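1-deoxy-D-xylulose 5-phosphate reductoisomerase (Zymomonas mobilis, PDB 1R0K) catalyses the NADPH-dependent rearrangement and reduction of 1-deoxy-D-xylulose 5-phosphate to 2-C-methyl-D-erythritol 4-phosphate, an early step of isoprenoid biosynthesis that requires a divalent metal ion. Local coordinates at residues V240-I246 / L292-E298; T174-F180 / S212-K218; L36-V42 / V58-L64. One frame throughout, in Å; residues are numbered along the deposited sequence.

Contact 1. Residues V240-I246 / L292-E298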
loop_
_atom_site.group_PDB
_atom_site.type_symbol
_atom_site.label_atom_id
_atom_site.label_comp_id
_atom_site.label_asym_id
_atom_site.label_seq_id
_atom_site.Cartn_x
_atom_site.Cartn_y
_atom_site.Cartn_z
ATOM N N VAL B 240 4.908 -14.925 -8.435
ATOM C CA VAL B 240 5.118 -14.596 -9.839
ATOM C C VAL B 240 3.939 -13.750 -10.309
ATOM O O VAL B 240 2.779 -14.115 -10.130
ATOM C CB VAL B 240 5.258 -15.866 -10.708
ATOM C CG1 VAL B 240 5.343 -15.487 -12.179
ATOM C CG2 VAL B 240 6.522 -16.635 -10.292
ATOM N N HIS B 241 4.266 -12.609 -10.899
ATOM C CA HIS B 241 3.292 -11.636 -11.380
ATOM C C HIS B 241 3.920 -11.051 -12.647
ATOM O O HIS B 241 4.698 -10.103 -12.591
ATOM C CB HIS B 241 3.098 -10.585 -10.268
ATOM C CG HIS B 241 2.395 -9.339 -10.703
ATOM N ND1 HIS B 241 1.212 -9.356 -11.410
ATOM C CD2 HIS B 241 2.703 -8.035 -10.513
ATOM C CE1 HIS B 241 0.823 -8.112 -11.640
ATOM N NE2 HIS B 241 1.711 -7.293 -11.106
ATOM N N PRO B 242 3.586 -11.627 -13.817
ATOM C CA PRO B 242 4.120 -11.192 -15.114
ATOM C C PRO B 242 4.175 -9.689 -15.396
ATOM O O PRO B 242 5.219 -9.172 -15.791
ATOM C CB PRO B 242 3.238 -11.937 -16.115
ATOM C CG PRO B 242 2.906 -13.212 -15.379
ATOM C CD PRO B 242 2.570 -12.680 -13.998
ATOM N N GLN B 243 3.060 -8.992 -15.198
ATOM C CA GLN B 243 3.002 -7.554 -15.474
ATOM C C GLN B 243 3.984 -6.708 -14.668
ATOM O O GLN B 243 4.368 -5.619 -15.093
ATOM C CB GLN B 243 1.584 -7.024 -15.240
ATOM C CG GLN B 243 0.511 -7.569 -16.185
ATOM C CD GLN B 243 0.150 -9.014 -15.903
ATOM O OE1 GLN B 243 0.304 -9.499 -14.784
ATOM N NE2 GLN B 243 -0.358 -9.701 -16.914
ATOM N N SER B 244 4.375 -7.197 -13.495
ATOM C CA SER B 244 5.306 -6.467 -12.640
ATOM C C SER B 244 4.844 -5.045 -12.331
ATOM O O SER B 244 5.665 -4.124 -12.267
ATOM C CB SER B 244 6.700 -6.410 -13.285
ATOM O OG SER B 244 7.258 -7.705 -13.414
ATOM N N VAL B 245 3.538 -4.854 -12.155
ATOM C CA VAL B 245 3.021 -3.525 -11.830
ATOM C C VAL B 245 2.926 -3.423 -10.316
ATOM O O VAL B 245 3.148 -2.356 -9.744
ATOM C CB VAL B 245 1.648 -3.251 -12.490
ATOM C CG1 VAL B 245 1.860 -2.884 -13.953
ATOM C CG2 VAL B 245 0.751 -4.466 -12.383
ATOM N N ILE B 246 2.587 -4.532 -9.665
ATOM C CA ILE B 246 2.582 -4.548 -8.206
ATOM C C ILE B 246 4.048 -4.885 -7.953
ATOM O O ILE B 246 4.527 -5.963 -8.334
ATOM C CB ILE B 246 1.669 -5.649 -7.622
ATOM C CG1 ILE B 246 0.205 -5.291 -7.897
ATOM C CG2 ILE B 246 1.924 -5.795 -6.122
ATOM C CD1 ILE B 246 -0.804 -6.249 -7.294
ATOM N N LEU B 292 -4.038 -1.109 -18.649
ATOM C CA LEU B 292 -3.453 -2.346 -18.150
ATOM C C LEU B 292 -4.467 -3.473 -18.309
ATOM O O LEU B 292 -4.156 -4.546 -18.834
ATOM C CB LEU B 292 -3.096 -2.178 -16.674
ATOM C CG LEU B 292 -2.748 -3.439 -15.890
ATOM C CD1 LEU B 292 -1.562 -4.147 -16.537
ATOM C CD2 LEU B 292 -2.438 -3.058 -14.456
ATOM N N ARG B 293 -5.678 -3.210 -17.825
ATOM C CA ARG B 293 -6.795 -4.141 -17.901
ATOM C C ARG B 293 -6.715 -5.406 -17.051
ATOM O O ARG B 293 -7.693 -5.776 -16.401
ATOM C CB ARG B 293 -7.035 -4.536 -19.363
ATOM C CG ARG B 293 -8.015 -5.671 -19.551
ATOM C CD ARG B 293 -8.145 -6.045 -21.021
ATOM N NE ARG B 293 -8.945 -7.254 -21.211
ATOM C CZ ARG B 293 -8.615 -8.457 -20.743
ATOM N NH1 ARG B 293 -7.495 -8.620 -20.051
ATOM N NH2 ARG B 293 -9.403 -9.501 -20.971
ATOM N N GLN B 294 -5.562 -6.064 -17.030
ATOM C CA GLN B 294 -5.465 -7.313 -16.287
ATOM C C GLN B 294 -4.113 -7.583 -15.623
ATOM O O GLN B 294 -3.059 -7.269 -16.174
ATOM C CB GLN B 294 -5.821 -8.452 -17.249
ATOM C CG GLN B 294 -6.125 -9.795 -16.620
ATOM C CD GLN B 294 -6.709 -10.770 -17.633
ATOM O OE1 GLN B 294 -6.022 -11.223 -18.547
ATOM N NE2 GLN B 294 -7.992 -11.081 -17.483
ATOM N N MET B 295 -4.167 -8.161 -14.424
ATOM C CA MET B 295 -2.978 -8.533 -13.656
ATOM C C MET B 295 -3.040 -10.041 -13.425
ATOM O O MET B 295 -4.097 -10.573 -13.101
ATOM C CB MET B 295 -2.954 -7.826 -12.293
ATOM C CG MET B 295 -2.434 -6.401 -12.306
ATOM S SD MET B 295 -2.519 -5.684 -10.659
ATOM C CE MET B 295 -2.581 -3.922 -11.040
ATOM N N ASP B 296 -1.913 -10.726 -13.600
ATOM C CA ASP B 296 -1.857 -12.169 -13.393
ATOM C C ASP B 296 -0.945 -12.545 -12.232
ATOM O O ASP B 296 0.045 -11.867 -11.970
ATOM C CB ASP B 296 -1.354 -12.865 -14.657
ATOM C CG ASP B 296 -2.300 -12.704 -15.814
ATOM O OD1 ASP B 296 -3.447 -13.186 -15.695
ATOM O OD2 ASP B 296 -1.899 -12.095 -16.831
ATOM N N PHE B 297 -1.281 -13.637 -11.553
ATOM C CA PHE B 297 -0.484 -14.118 -10.428
ATOM C C PHE B 297 -0.427 -15.644 -10.437
ATOM O O PHE B 297 -1.413 -16.305 -10.751
ATOM C CB PHE B 297 -1.079 -13.648 -9.092
ATOM C CG PHE B 297 -1.299 -12.171 -9.015
ATOM C CD1 PHE B 297 -2.499 -11.614 -9.449
ATOM C CD2 PHE B 297 -0.301 -11.331 -8.529
ATOM C CE1 PHE B 297 -2.701 -10.237 -9.401
ATOM C CE2 PHE B 297 -0.489 -9.954 -8.478
ATOM C CZ PHE B 297 -1.693 -9.404 -8.914
ATOM N N GLU B 298 0.730 -16.196 -10.091
ATOM C CA GLU B 298 0.906 -17.644 -10.052
ATOM C C GLU B 298 2.031 -17.983 -9.082
ATOM O O GLU B 298 2.853 -17.129 -8.743
ATOM C CB GLU B 298 1.233 -18.184 -11.452
ATOM C CG GLU B 298 2.589 -17.749 -11.987
ATOM C CD GLU B 298 2.854 -18.246 -13.398
ATOM O OE1 GLU B 298 2.232 -17.729 -14.347
ATOM O OE2 GLU B 298 3.685 -19.161 -13.561
HETATM O O HOH W 1 -1.996 -7.785 -18.895
#
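Gln-243 and Asp-296 are joined by a pair of hydrogen bonds that uses both ends of one amide. Gln-243 OE1 accepts from the backbone N of Asp-296 at 2.8 Å, the donor standing above the amide's carbonyl plane, while Gln-243 NE2 gives a hydrogen to Asp-296 OD2, also at 2.8 Å, on the anti side of the carboxylate. The two flat groups are turned 50° apart. A bend in the glutamine chain at chi2 (72°) turns the amide toward the backbone of Asp-296, and a water links NE2 to the carbonyl O of Gln-294. Replacing this glutamine by an alanine would probably leave the N-H of Asp-296 without its acceptor and Asp-296 OD2 without the donor on this side.

His-241 is fixed at both ring nitrogens. Its ND1 donates to Asp-296 O over 2.8 Å, almost straight at 168° and in the plane of the ring, and NE2 accepts from the backbone N of Ile-246, just past the beta turn His-241 to Ser-244. Phe-297 lies nearly parallel to the imidazole but slid aside, so that the rings barely overlap, CE2 over one face at 3.4 Å from ND1. Ile-246 CD1 reaches the edge of the phenyl ring, and Met-295 packs its thioether against Val-245 and Ile-246. Val-240 and Glu-298 form a single antiparallel bridge, with a good bond from Glu-298 N to Val-240 O and a weak one returning; the carboxylate of Glu-298 is paired with Arg-181.

Residues 294-296 also pair with a strand of the second subunit, and Asp-296 OD1 accepts from Gln-294 NE2 of that chain. The two carboxylate oxygens of Asp-296 thus serve different chains, which implies that the beta turn is tied by polar bonds to the dimer interface.

Contact 2. Residues T174-F180 / S212-K218; sequences TASGGPF and SATMMNK
Ala-213, Lys-218 and Ala-175 carry this contact, in which strand 168-175 runs into an ST turn, Ser-176 OG accepting from Gly-178 N, that lies across the junction of helices 206-214 and 216-229. Four residues here, Ser-176, Ser-212, Asn-217 and Lys-218, are predicted to bind the substrate.

Ala-213 sits beneath the loop: its CB lies 3.7 Å from Phe-180 CE2, meeting the phenyl ring obliquely, and also touches Pro-179 CG. Gly-178 passes close by at positive phi, where a CB would run into Ser-212 O. A water gathers three backbone groups here, donating to Gly-177 O and Ala-213 O and accepting from Phe-180 N.

At the other end, Lys-218 lays its aliphatic chain along the methyl of Ala-175, which also meets Met-215 CE. The fit is tight, with Ala-175 CB 3.4 Å from Lys-218 CE. A bend at chi2 (-58°) carries the chain past this methyl to the strand's backbone. Glu-152 and Glu-221, both predicted metal ligands, form salt bridges with the ammonium. Its third grip is the 2.6 Å hydrogen bond from Lys-218 NZ to Thr-174 O, made in the carbonyl plane.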
loop_
_atom_site.group_PDB
_atom_site.type_symbol
_atom_site.label_atom_id
_atom_site.label_comp_id
_atom_site.label_asym_id
_atom_site.label_seq_id
_atom_site.Cartn_x
_atom_site.Cartn_y
_atom_site.Cartn_z
ATOM N N THR B 174 7.201 -9.769 -5.328
ATOM C CA THR B 174 6.646 -10.102 -6.631
ATOM C C THR B 174 7.788 -10.349 -7.604
ATOM O O THR B 174 8.875 -9.790 -7.451
ATOM C CB THR B 174 5.732 -8.985 -7.151
ATOM O OG1 THR B 174 6.396 -7.721 -7.029
ATOM C CG2 THR B 174 4.431 -8.968 -6.352
ATOM N N ALA B 175 7.539 -11.199 -8.596
ATOM C CA ALA B 175 8.550 -11.553 -9.581
ATOM C C ALA B 175 7.900 -11.712 -10.943
ATOM O O ALA B 175 6.857 -12.349 -11.056
ATOM C CB ALA B 175 9.230 -12.870 -9.184
ATOM N N SER B 176 8.514 -11.133 -11.971
ATOM C CA SER B 176 7.980 -11.239 -13.321
ATOM C C SER B 176 8.015 -12.698 -13.741
ATOM O O SER B 176 7.159 -13.158 -14.493
ATOM C CB SER B 176 8.828 -10.430 -14.304
ATOM O OG SER B 176 10.111 -11.017 -14.451
ATOM N N GLY B 177 9.021 -13.420 -13.260
ATOM C CA GLY B 177 9.158 -14.820 -13.618
ATOM C C GLY B 177 10.227 -14.985 -14.679
ATOM O O GLY B 177 10.639 -16.103 -15.005
ATOM N N GLY B 178 10.676 -13.860 -15.227
ATOM C CA GLY B 178 11.709 -13.895 -16.243
ATOM C C GLY B 178 11.203 -14.332 -17.604
ATOM O O GLY B 178 10.033 -14.670 -17.752
ATOM N N PRO B 179 12.075 -14.346 -18.622
ATOM C CA PRO B 179 11.685 -14.748 -19.976
ATOM C C PRO B 179 11.287 -16.220 -20.122
ATOM O O PRO B 179 10.603 -16.583 -21.078
ATOM C CB PRO B 179 12.917 -14.387 -20.805
ATOM C CG PRO B 179 14.035 -14.616 -19.844
ATOM C CD PRO B 179 13.503 -13.985 -18.574
ATOM N N PHE B 180 11.692 -17.061 -19.175
ATOM C CA PHE B 180 11.362 -18.483 -19.254
ATOM C C PHE B 180 10.343 -18.927 -18.221
ATOM O O PHE B 180 10.317 -20.093 -17.821
ATOM C CB PHE B 180 12.634 -19.319 -19.125
ATOM C CG PHE B 180 13.660 -18.993 -20.163
ATOM C CD1 PHE B 180 13.311 -18.962 -21.509
ATOM C CD2 PHE B 180 14.964 -18.688 -19.805
ATOM C CE1 PHE B 180 14.244 -18.626 -22.486
ATOM C CE2 PHE B 180 15.906 -18.350 -20.775
ATOM C CZ PHE B 180 15.543 -18.318 -22.120
ATOM N N SER B 212 17.972 -12.917 -14.597
ATOM C CA SER B 212 16.525 -12.809 -14.705
ATOM C C SER B 212 15.980 -14.141 -15.238
ATOM O O SER B 212 14.968 -14.649 -14.766
ATOM C CB SER B 212 16.161 -11.672 -15.662
ATOM O OG SER B 212 14.775 -11.667 -15.957
ATOM N N ALA B 213 16.684 -14.707 -16.211
ATOM C CA ALA B 213 16.282 -15.964 -16.830
ATOM C C ALA B 213 16.331 -17.144 -15.863
ATOM O O ALA B 213 15.471 -18.018 -15.904
ATOM C CB ALA B 213 17.163 -16.241 -18.047
ATOM N N THR B 214 17.332 -17.168 -14.989
ATOM C CA THR B 214 17.474 -18.260 -14.028
ATOM C C THR B 214 16.743 -17.942 -12.727
ATOM O O THR B 214 16.559 -18.813 -11.877
ATOM C CB THR B 214 18.945 -18.498 -13.675
ATOM O OG1 THR B 214 19.450 -17.346 -12.994
ATOM C CG2 THR B 214 19.773 -18.745 -14.933
ATOM N N MET B 215 16.331 -16.683 -12.594
ATOM C CA MET B 215 15.652 -16.185 -11.411
ATOM C C MET B 215 16.624 -16.029 -10.245
ATOM O O MET B 215 16.217 -15.935 -9.089
ATOM C CB MET B 215 14.467 -17.080 -11.019
ATOM C CG MET B 215 13.251 -16.903 -11.923
ATOM S SD MET B 215 11.708 -17.483 -11.170
ATOM C CE MET B 215 11.247 -16.059 -10.172
ATOM N N MET B 216 17.916 -15.990 -10.559
ATOM C CA MET B 216 18.937 -15.797 -9.537
ATOM C C MET B 216 18.756 -14.375 -9.006
ATOM O O MET B 216 18.991 -14.100 -7.827
ATOM C CB MET B 216 20.331 -15.947 -10.145
ATOM C CG MET B 216 21.471 -15.780 -9.153
ATOM S SD MET B 216 21.450 -17.011 -7.827
ATOM C CE MET B 216 21.956 -18.465 -8.715
ATOM N N ASN B 217 18.331 -13.472 -9.886
ATOM C CA ASN B 217 18.114 -12.084 -9.492
ATOM C C ASN B 217 17.105 -12.048 -8.355
ATOM O O ASN B 217 17.269 -11.277 -7.413
ATOM C CB ASN B 217 17.632 -11.237 -10.685
ATOM C CG ASN B 217 16.198 -11.555 -11.109
ATOM O OD1 ASN B 217 15.806 -12.717 -11.216
ATOM N ND2 ASN B 217 15.419 -10.512 -11.367
ATOM N N LYS B 218 16.078 -12.894 -8.429
ATOM C CA LYS B 218 15.064 -12.950 -7.378
ATOM C C LYS B 218 15.622 -13.538 -6.097
ATOM O O LYS B 218 15.247 -13.117 -5.001
ATOM C CB LYS B 218 13.851 -13.782 -7.807
ATOM C CG LYS B 218 12.835 -13.016 -8.611
ATOM C CD LYS B 218 12.321 -11.804 -7.845
ATOM C CE LYS B 218 11.898 -10.737 -8.831
ATOM N NZ LYS B 218 11.402 -9.505 -8.193
HETATM O O HOH W 2 12.801 -17.094 -16.588
#

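Contact 3. Residues L36-V42 / V58-L64. With ACT (acetate ion), chain F.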
loop_
_atom_site.group_PDB
_atom_site.type_symbol
_atom_site.label_atom_id
_atom_site.label_comp_id
_atom_site.label_asym_id
_atom_site.label_seq_id
_atom_site.Cartn_x
_atom_site.Cartn_y
_atom_site.Cartn_z
ATOM N N LEU B 36 30.353 13.570 -7.139
ATOM C CA LEU B 36 29.745 12.715 -8.145
ATOM C C LEU B 36 30.876 11.797 -8.568
ATOM O O LEU B 36 32.018 12.236 -8.678
ATOM C CB LEU B 36 29.268 13.522 -9.356
ATOM C CG LEU B 36 28.141 14.538 -9.175
ATOM C CD1 LEU B 36 27.763 15.082 -10.549
ATOM C CD2 LEU B 36 26.926 13.887 -8.506
ATOM N N THR B 37 30.580 10.523 -8.786
ATOM C CA THR B 37 31.626 9.606 -9.208
ATOM C C THR B 37 31.133 8.777 -10.376
ATOM O O THR B 37 29.930 8.617 -10.571
ATOM C CB THR B 37 32.034 8.635 -8.087
ATOM O OG1 THR B 37 31.072 7.577 -7.993
ATOM C CG2 THR B 37 32.124 9.366 -6.757
ATOM N N ALA B 38 32.074 8.265 -11.157
ATOM C CA ALA B 38 31.751 7.422 -12.295
ATOM C C ALA B 38 32.842 6.364 -12.379
ATOM O O ALA B 38 33.804 6.401 -11.613
ATOM C CB ALA B 38 31.703 8.249 -13.575
ATOM N N ASN B 39 32.688 5.418 -13.297
ATOM C CA ASN B 39 33.674 4.360 -13.458
ATOM C C ASN B 39 34.626 4.678 -14.607
ATOM O O ASN B 39 35.827 4.839 -14.397
ATOM C CB ASN B 39 32.971 3.025 -13.712
ATOM C CG ASN B 39 33.937 1.858 -13.757
ATOM O OD1 ASN B 39 34.722 1.654 -12.832
ATOM N ND2 ASN B 39 33.879 1.080 -14.833
ATOM N N ARG B 40 34.085 4.781 -15.819
ATOM C CA ARG B 40 34.905 5.078 -16.988
ATOM C C ARG B 40 34.362 6.192 -17.884
ATOM O O ARG B 40 35.067 6.655 -18.776
ATOM C CB ARG B 40 35.108 3.808 -17.828
ATOM C CG ARG B 40 35.996 2.752 -17.174
ATOM C CD ARG B 40 36.129 1.522 -18.062
ATOM N NE ARG B 40 36.694 1.836 -19.377
ATOM C CZ ARG B 40 37.968 2.155 -19.591
ATOM N NH1 ARG B 40 38.825 2.206 -18.581
ATOM N NH2 ARG B 40 38.386 2.421 -20.822
ATOM N N ASN B 41 33.127 6.630 -17.652
ATOM C CA ASN B 41 32.538 7.680 -18.483
ATOM C C ASN B 41 32.882 9.086 -18.009
ATOM O O ASN B 41 32.067 9.768 -17.386
ATOM C CB ASN B 41 31.016 7.532 -18.543
ATOM C CG ASN B 41 30.392 8.385 -19.640
ATOM O OD1 ASN B 41 30.728 9.561 -19.803
ATOM N ND2 ASN B 41 29.474 7.793 -20.395
ATOM N N VAL B 42 34.097 9.520 -18.327
ATOM C CA VAL B 42 34.576 10.840 -17.946
ATOM C C VAL B 42 33.686 11.955 -18.491
ATOM O O VAL B 42 33.335 12.892 -17.770
ATOM C CB VAL B 42 36.019 11.061 -18.458
ATOM C CG1 VAL B 42 36.500 12.449 -18.083
ATOM C CG2 VAL B 42 36.940 10.001 -17.882
ATOM N N VAL B 58 34.841 12.225 -9.214
ATOM C CA VAL B 58 35.820 11.156 -9.141
ATOM C C VAL B 58 35.607 10.100 -10.202
ATOM O O VAL B 58 34.508 9.568 -10.356
ATOM C CB VAL B 58 35.789 10.468 -7.762
ATOM C CG1 VAL B 58 36.938 9.477 -7.646
ATOM C CG2 VAL B 58 35.872 11.503 -6.658
ATOM N N ILE B 59 36.665 9.808 -10.951
ATOM C CA ILE B 59 36.594 8.773 -11.965
ATOM C C ILE B 59 37.310 7.572 -11.339
ATOM O O ILE B 59 38.461 7.670 -10.921
ATOM C CB ILE B 59 37.278 9.228 -13.282
ATOM C CG1 ILE B 59 36.965 8.229 -14.398
ATOM C CG2 ILE B 59 38.780 9.392 -13.078
ATOM C CD1 ILE B 59 35.503 8.187 -14.774
ATOM N N ALA B 60 36.607 6.450 -11.244
ATOM C CA ALA B 60 37.153 5.243 -10.632
ATOM C C ALA B 60 38.454 4.753 -11.256
ATOM O O ALA B 60 39.391 4.382 -10.552
ATOM C CB ALA B 60 36.110 4.131 -10.671
ATOM N N ASP B 61 38.499 4.745 -12.581
ATOM C CA ASP B 61 39.671 4.280 -13.305
ATOM C C ASP B 61 40.821 5.286 -13.223
ATOM O O ASP B 61 40.744 6.376 -13.789
ATOM C CB ASP B 61 39.290 4.035 -14.765
ATOM C CG ASP B 61 40.278 3.151 -15.480
ATOM O OD1 ASP B 61 41.474 3.510 -15.509
ATOM O OD2 ASP B 61 39.857 2.098 -16.010
ATOM N N PRO B 62 41.909 4.931 -12.518
ATOM C CA PRO B 62 43.050 5.844 -12.390
ATOM C C PRO B 62 43.605 6.253 -13.747
ATOM O O PRO B 62 44.125 7.355 -13.910
ATOM C CB PRO B 62 44.059 5.026 -11.584
ATOM C CG PRO B 62 43.193 4.129 -10.767
ATOM C CD PRO B 62 42.152 3.687 -11.770
ATOM N N SER B 63 43.484 5.356 -14.719
ATOM C CA SER B 63 43.984 5.592 -16.070
ATOM C C SER B 63 43.294 6.770 -16.748
ATOM O O SER B 63 43.816 7.334 -17.708
ATOM C CB SER B 63 43.779 4.338 -16.929
ATOM O OG SER B 63 44.200 3.164 -16.248
ATOM N N LEU B 64 42.122 7.144 -16.248
ATOM C CA LEU B 64 41.369 8.238 -16.848
ATOM C C LEU B 64 41.463 9.561 -16.095
ATOM O O LEU B 64 40.778 10.519 -16.445
ATOM C CB LEU B 64 39.894 7.836 -16.983
ATOM C CG LEU B 64 39.597 6.550 -17.765
ATOM C CD1 LEU B 64 38.097 6.295 -17.781
ATOM C CD2 LEU B 64 40.128 6.670 -19.188
HETATM C C ACT F . 30.567 4.188 -16.078
HETATM O O ACT F . 30.972 5.354 -15.652
HETATM O OXT ACT F . 31.292 3.305 -16.642
HETATM C CH3 ACT F . 29.142 3.759 -15.933
#
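Arg-40 and Asp-61 run side by side in the same direction, and their charged ends meet in a salt bridge. Arg-40 NH1 approaches Asp-61 OD2 to 2.8 Å at the edge of the guanidinium, but the two planes stand 66° apart and the hydrogen bond within the bridge is weak. The arginine chain turns at chi3 (59°), which swings its head across to the aspartate. Leu-64 crosses this chain at about a right angle, and its CD1 lies 3.9 Å from Arg-40 CB.

Ile-59 supplies much of the apolar part of the contact. With CG1 anti to the backbone N (chi1 -170°), its CD1 reaches the backbone of Asn-39, 3.4 Å from Asn-39 O, and lies 3.9 Å from Val-42 CG2, the valine crossing it nearly perpendicularly. Val-42 CG2 also touches Leu-64 CB. On the other face of the sheet, Thr-37 and Val-58 lie alongside each other, Thr-37 CG2 4.0 Å from Val-58 CB.

Four backbone hydrogen bonds join the neighbours, the last from Asp-61 N to Asn-39 O, just beyond the strands. An acetate, probably from the crystallisation liquor, accepts from the backbone N atoms of Asn-39, Arg-40 and Asn-41 and from Thr-13 OG1. Arg-40, Asn-41 and Thr-13 are predicted NADPH-binding residues, so the anion lies in the expected cofactor region.

The contact joins parallel strands 31-38 and 56-59 of a Rossmann-type beta-alpha-beta unit. Helix 42-51, which Asn-41 caps through the N of Asp-44, packs on Leu-36 and Ala-38; helix 65-72 meets Val-42 and Ile-59, and helix 83-90 covers Thr-37 and Val-58.

How the contacts relate
In sequence contact 3 comes first, contact 2 next and contact 1 last. Contact 3 belongs to the seven-stranded parallel sheet of the Rossmann-type part, where predicted NADPH residues lie. Contacts 1 and 2 each place one segment at the four-stranded mixed sheet, 174-180 ending one strand and 240-246 linking two others. Their centres are about 14 Å apart; Ala-175 O probably accepts from His-241 N, and Thr-174 OG1 probably bonds to Ile-246 O, joining strand 168-175 to the turn tied to 292-298. Contact 3 lies across the chain's centre, about 32 Å from contact 2 and 39 Å from contact 1, centre to centre. Predicted cofactor and substrate regions and the subunit-pairing strand thus follow in chain order.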